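Local coordinates for putative ABC transporter subunit, substrate-binding component (Rhodopseudomonas palustris, PDB 4EVQ), which binds 4-hydroxybenzoate as the solute-binding component of an ABC transporter and probably delivers such lignin-derived aromatic acids to the membrane subunits for uptake, at the p-hydroxybenzoic acid site. Residues are numbered along the deposited sequence; one frame, centred on the assembly and turned at random.

The p-hydroxybenzoic acid site. Residues 29, 32, 90-92, 113-115, 133, 135, 161, 163, 167, 213, 215, 240, 289. With PHB (p-hydroxybenzoic acid), chain B.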
loop_
_atom_site.group_PDB
_atom_site.type_symbol
_atom_site.label_atom_id
_atom_site.label_comp_id
_atom_site.label_asym_id
_atom_site.label_seq_id
_atom_site.Cartn_x
_atom_site.Cartn_y
_atom_site.Cartn_z
ATOM N N TYR A 29 2.014 -0.656 12.751
ATOM C CA TYR A 29 2.479 -0.454 11.409
ATOM C C TYR A 29 3.848 0.227 11.319
ATOM O O TYR A 29 4.272 0.653 10.260
ATOM C CB TYR A 29 1.418 0.316 10.638
ATOM C CG TYR A 29 0.169 -0.481 10.238
ATOM C CD1 TYR A 29 0.189 -1.840 10.026
ATOM C CD2 TYR A 29 -1.030 0.175 10.008
ATOM C CE1 TYR A 29 -0.941 -2.508 9.579
ATOM C CE2 TYR A 29 -2.168 -0.481 9.600
ATOM C CZ TYR A 29 -2.124 -1.831 9.372
ATOM O OH TYR A 29 -3.230 -2.520 8.914
ATOM N N LEU A 32 6.037 -0.748 8.411
ATOM C CA LEU A 32 5.598 -0.194 7.119
ATOM C C LEU A 32 6.062 1.271 7.020
ATOM O O LEU A 32 6.524 1.695 5.975
ATOM C CB LEU A 32 4.073 -0.269 6.980
ATOM C CG LEU A 32 3.460 -1.638 6.659
ATOM C CD1 LEU A 32 3.731 -2.689 7.742
ATOM C CD2 LEU A 32 1.984 -1.488 6.418
ATOM N N VAL A 90 0.076 5.413 6.119
ATOM C CA VAL A 90 -0.224 3.983 5.998
ATOM C C VAL A 90 -1.646 3.592 6.244
ATOM O O VAL A 90 -2.250 2.927 5.412
ATOM C CB VAL A 90 0.715 3.176 6.935
ATOM C CG1 VAL A 90 0.309 1.706 7.037
ATOM C CG2 VAL A 90 2.170 3.278 6.438
ATOM N N HIS A 91 -2.199 3.993 7.373
ATOM C CA HIS A 91 -3.537 3.569 7.824
ATOM C C HIS A 91 -4.625 4.403 7.143
ATOM O O HIS A 91 -4.559 5.627 7.158
ATOM C CB HIS A 91 -3.558 3.732 9.353
ATOM C CG HIS A 91 -4.812 3.277 10.041
ATOM N ND1 HIS A 91 -6.008 3.958 9.964
ATOM C CD2 HIS A 91 -5.010 2.285 10.939
ATOM C CE1 HIS A 91 -6.898 3.379 10.751
ATOM N NE2 HIS A 91 -6.325 2.346 11.339
ATOM N N SER A 92 -5.579 3.738 6.524
ATOM C CA SER A 92 -6.600 4.418 5.743
ATOM C C SER A 92 -7.439 5.390 6.521
ATOM O O SER A 92 -7.869 6.390 5.971
ATOM C CB SER A 92 -7.543 3.412 5.089
ATOM O OG SER A 92 -7.022 2.851 3.911
ATOM N N ASN A 113 0.850 4.764 0.815
ATOM C CA ASN A 113 0.316 3.430 1.091
ATOM C C ASN A 113 -1.211 3.384 1.225
ATOM O O ASN A 113 -1.871 2.652 0.488
ATOM C CB ASN A 113 0.881 2.787 2.380
ATOM C CG ASN A 113 0.367 1.364 2.532
ATOM O OD1 ASN A 113 0.764 0.487 1.763
ATOM N ND2 ASN A 113 -0.598 1.164 3.444
ATOM N N ALA A 114 -1.785 4.141 2.160
ATOM C CA ALA A 114 -3.203 4.005 2.502
ATOM C C ALA A 114 -4.061 3.809 1.279
ATOM O O ALA A 114 -4.064 4.646 0.368
ATOM C CB ALA A 114 -3.703 5.211 3.294
ATOM N N GLY A 115 -4.824 2.749 1.265
ATOM C CA GLY A 115 -5.653 2.383 0.128
ATOM C C GLY A 115 -7.025 2.951 0.098
ATOM O O GLY A 115 -7.780 2.655 -0.855
ATOM N N PHE A 133 -2.075 2.008 -4.256
ATOM C CA PHE A 133 -3.180 1.194 -4.761
ATOM C C PHE A 133 -4.445 1.717 -4.111
ATOM O O PHE A 133 -4.379 2.466 -3.132
ATOM C CB PHE A 133 -2.976 -0.306 -4.436
ATOM C CG PHE A 133 -2.960 -0.526 -2.971
ATOM C CD1 PHE A 133 -1.809 -0.271 -2.256
ATOM C CD2 PHE A 133 -4.120 -0.807 -2.269
ATOM C CE1 PHE A 133 -1.828 -0.284 -0.885
ATOM C CE2 PHE A 133 -4.102 -0.865 -0.875
ATOM C CZ PHE A 133 -2.968 -0.565 -0.214
ATOM N N ASN A 135 -7.904 0.135 -2.184
ATOM C CA ASN A 135 -8.346 -1.063 -1.466
ATOM C C ASN A 135 -9.313 -1.907 -2.259
ATOM O O ASN A 135 -9.164 -3.111 -2.344
ATOM C CB ASN A 135 -9.032 -0.623 -0.171
ATOM C CG ASN A 135 -8.072 -0.108 0.894
ATOM O OD1 ASN A 135 -6.912 -0.491 0.954
ATOM N ND2 ASN A 135 -8.589 0.740 1.757
ATOM N N TYR A 161 -11.570 -2.120 10.467
ATOM C CA TYR A 161 -11.391 -0.720 10.152
ATOM C C TYR A 161 -11.505 -0.593 8.635
ATOM O O TYR A 161 -11.579 -1.594 7.932
ATOM C CB TYR A 161 -10.101 -0.116 10.735
ATOM C CG TYR A 161 -8.831 -0.327 9.924
ATOM C CD1 TYR A 161 -8.179 -1.525 9.971
ATOM C CD2 TYR A 161 -8.249 0.696 9.168
ATOM C CE1 TYR A 161 -6.989 -1.724 9.288
ATOM C CE2 TYR A 161 -7.088 0.502 8.491
ATOM C CZ TYR A 161 -6.446 -0.703 8.545
ATOM O OH TYR A 161 -5.269 -0.902 7.886
ATOM N N ALA A 163 -9.711 -0.148 5.927
ATOM C CA ALA A 163 -8.973 -0.848 4.918
ATOM C C ALA A 163 -9.407 -2.285 4.823
ATOM O O ALA A 163 -9.536 -2.836 3.714
ATOM C CB ALA A 163 -7.470 -0.749 5.117
HETATM N N MSE A 167 -11.159 -3.766 1.431
HETATM C CA MSE A 167 -10.545 -4.863 0.714
HETATM C C MSE A 167 -11.420 -6.113 0.731
HETATM O O MSE A 167 -11.445 -6.860 -0.256
HETATM C CB MSE A 167 -9.168 -5.167 1.259
HETATM C CG MSE A 167 -8.129 -4.146 0.866
HETATM SE SE MSE A 167 -6.322 -4.652 1.253
HETATM C CE MSE A 167 -5.904 -3.308 2.492
ATOM N N PHE A 213 -6.859 -10.176 5.200
ATOM C CA PHE A 213 -6.042 -8.966 5.164
ATOM C C PHE A 213 -5.541 -8.664 6.565
ATOM O O PHE A 213 -6.340 -8.337 7.477
ATOM C CB PHE A 213 -6.714 -7.712 4.575
ATOM C CG PHE A 213 -5.936 -6.425 4.904
ATOM C CD1 PHE A 213 -4.678 -6.239 4.402
ATOM C CD2 PHE A 213 -6.434 -5.482 5.790
ATOM C CE1 PHE A 213 -3.910 -5.135 4.758
ATOM C CE2 PHE A 213 -5.645 -4.371 6.170
ATOM C CZ PHE A 213 -4.390 -4.222 5.641
ATOM N N SER A 215 -1.390 -7.033 8.037
ATOM C CA SER A 215 -0.117 -6.545 7.559
ATOM C C SER A 215 0.769 -6.230 8.766
ATOM O O SER A 215 0.257 -5.932 9.829
ATOM C CB SER A 215 -0.404 -5.291 6.693
ATOM O OG SER A 215 0.739 -4.731 6.150
ATOM N N PHE A 240 -0.168 -7.642 1.000
ATOM C CA PHE A 240 0.204 -7.101 2.302
ATOM C C PHE A 240 0.272 -8.192 3.361
ATOM O O PHE A 240 0.951 -8.033 4.374
ATOM C CB PHE A 240 -0.767 -5.998 2.738
ATOM C CG PHE A 240 -1.143 -5.078 1.633
ATOM C CD1 PHE A 240 -0.185 -4.273 1.056
ATOM C CD2 PHE A 240 -2.423 -5.089 1.106
ATOM C CE1 PHE A 240 -0.515 -3.476 -0.016
ATOM C CE2 PHE A 240 -2.733 -4.295 -0.007
ATOM C CZ PHE A 240 -1.784 -3.510 -0.556
ATOM N N PHE A 289 6.070 -1.725 0.375
ATOM C CA PHE A 289 6.014 -0.445 1.052
ATOM C C PHE A 289 7.223 0.372 0.706
ATOM O O PHE A 289 7.115 1.599 0.426
ATOM C CB PHE A 289 5.853 -0.697 2.559
ATOM C CG PHE A 289 4.729 -1.647 2.863
ATOM C CD1 PHE A 289 3.423 -1.268 2.698
ATOM C CD2 PHE A 289 4.988 -2.919 3.339
ATOM C CE1 PHE A 289 2.377 -2.154 2.917
ATOM C CE2 PHE A 289 3.985 -3.799 3.606
ATOM C CZ PHE A 289 2.684 -3.436 3.387
HETATM C "C1'" PHB B . -4.473 0.753 5.011
HETATM O "O1'" PHB B . -4.932 1.022 6.145
HETATM O "O2'" PHB B . -4.871 1.360 3.940
HETATM C C1 PHB B . -3.431 -0.274 4.811
HETATM C C2 PHB B . -2.587 -0.606 5.872
HETATM C C3 PHB B . -1.619 -1.582 5.697
HETATM C C4 PHB B . -1.512 -2.218 4.504
HETATM C C5 PHB B . -2.320 -1.890 3.432
HETATM C C6 PHB B . -3.270 -0.930 3.613
HETATM O O4 PHB B . -0.580 -3.172 4.317
#
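The 4-hydroxybenzoate is completely enclosed, its carboxylate gripped at one end and its phenol hydroxyl at the other. Each carboxylate oxygen accepts at least two hydrogen bonds. O1' accepts from the backbone N of Ser92 and, at 2.6 Å, from the hydroxyl OH of Tyr161. O2' accepts from Ser92 OG, also 2.6 Å away, and from Gly115 N in a nearly straight bond (167° at the hydrogen). Ser92 turns OG beside its own backbone N (chi1 -81°), so that one residue at the start of helix 92-105 serves both oxygens; the helix end would favour a charged carboxylate, if ionised as expected. Tyr161 takes the crowded first torsion and meets O1' edge-on, while Tyr29 OH, 2.8 Å from Tyr161 OH, helps hold that hydroxyl.

Phe213, Phe240 and Tyr29 pack on one face and the edges of the ring, Asn113 and Val90 over the other face. Phe240 lays its face against the ligand's edge, with PHB C5 over the ring centre and the planes 81° apart. Phe213 stands its CE1–CZ edge over one ligand face, at C4 and C5, and Met167, a selenomethionine, caps one face of Phe213 with CE while touching PHB C6 at 3.7 Å. Over the face opposite Phe213, Asn113 ND2 comes to 3.4 Å from PHB C6; its bond to a lone pair of Val90 O, 3.1 Å long, fixes the amide's rotation. At the far end Ser215 OG bonds the phenol O4 at 2.7 Å.

In this leucine-binding-protein relative, the pocket lies in the cleft between the two lobes, lined by loops, first turns of helices, the end of strand 209-213 and the 3-10 helix 239-241, as expected for a closed periplasmic binding protein.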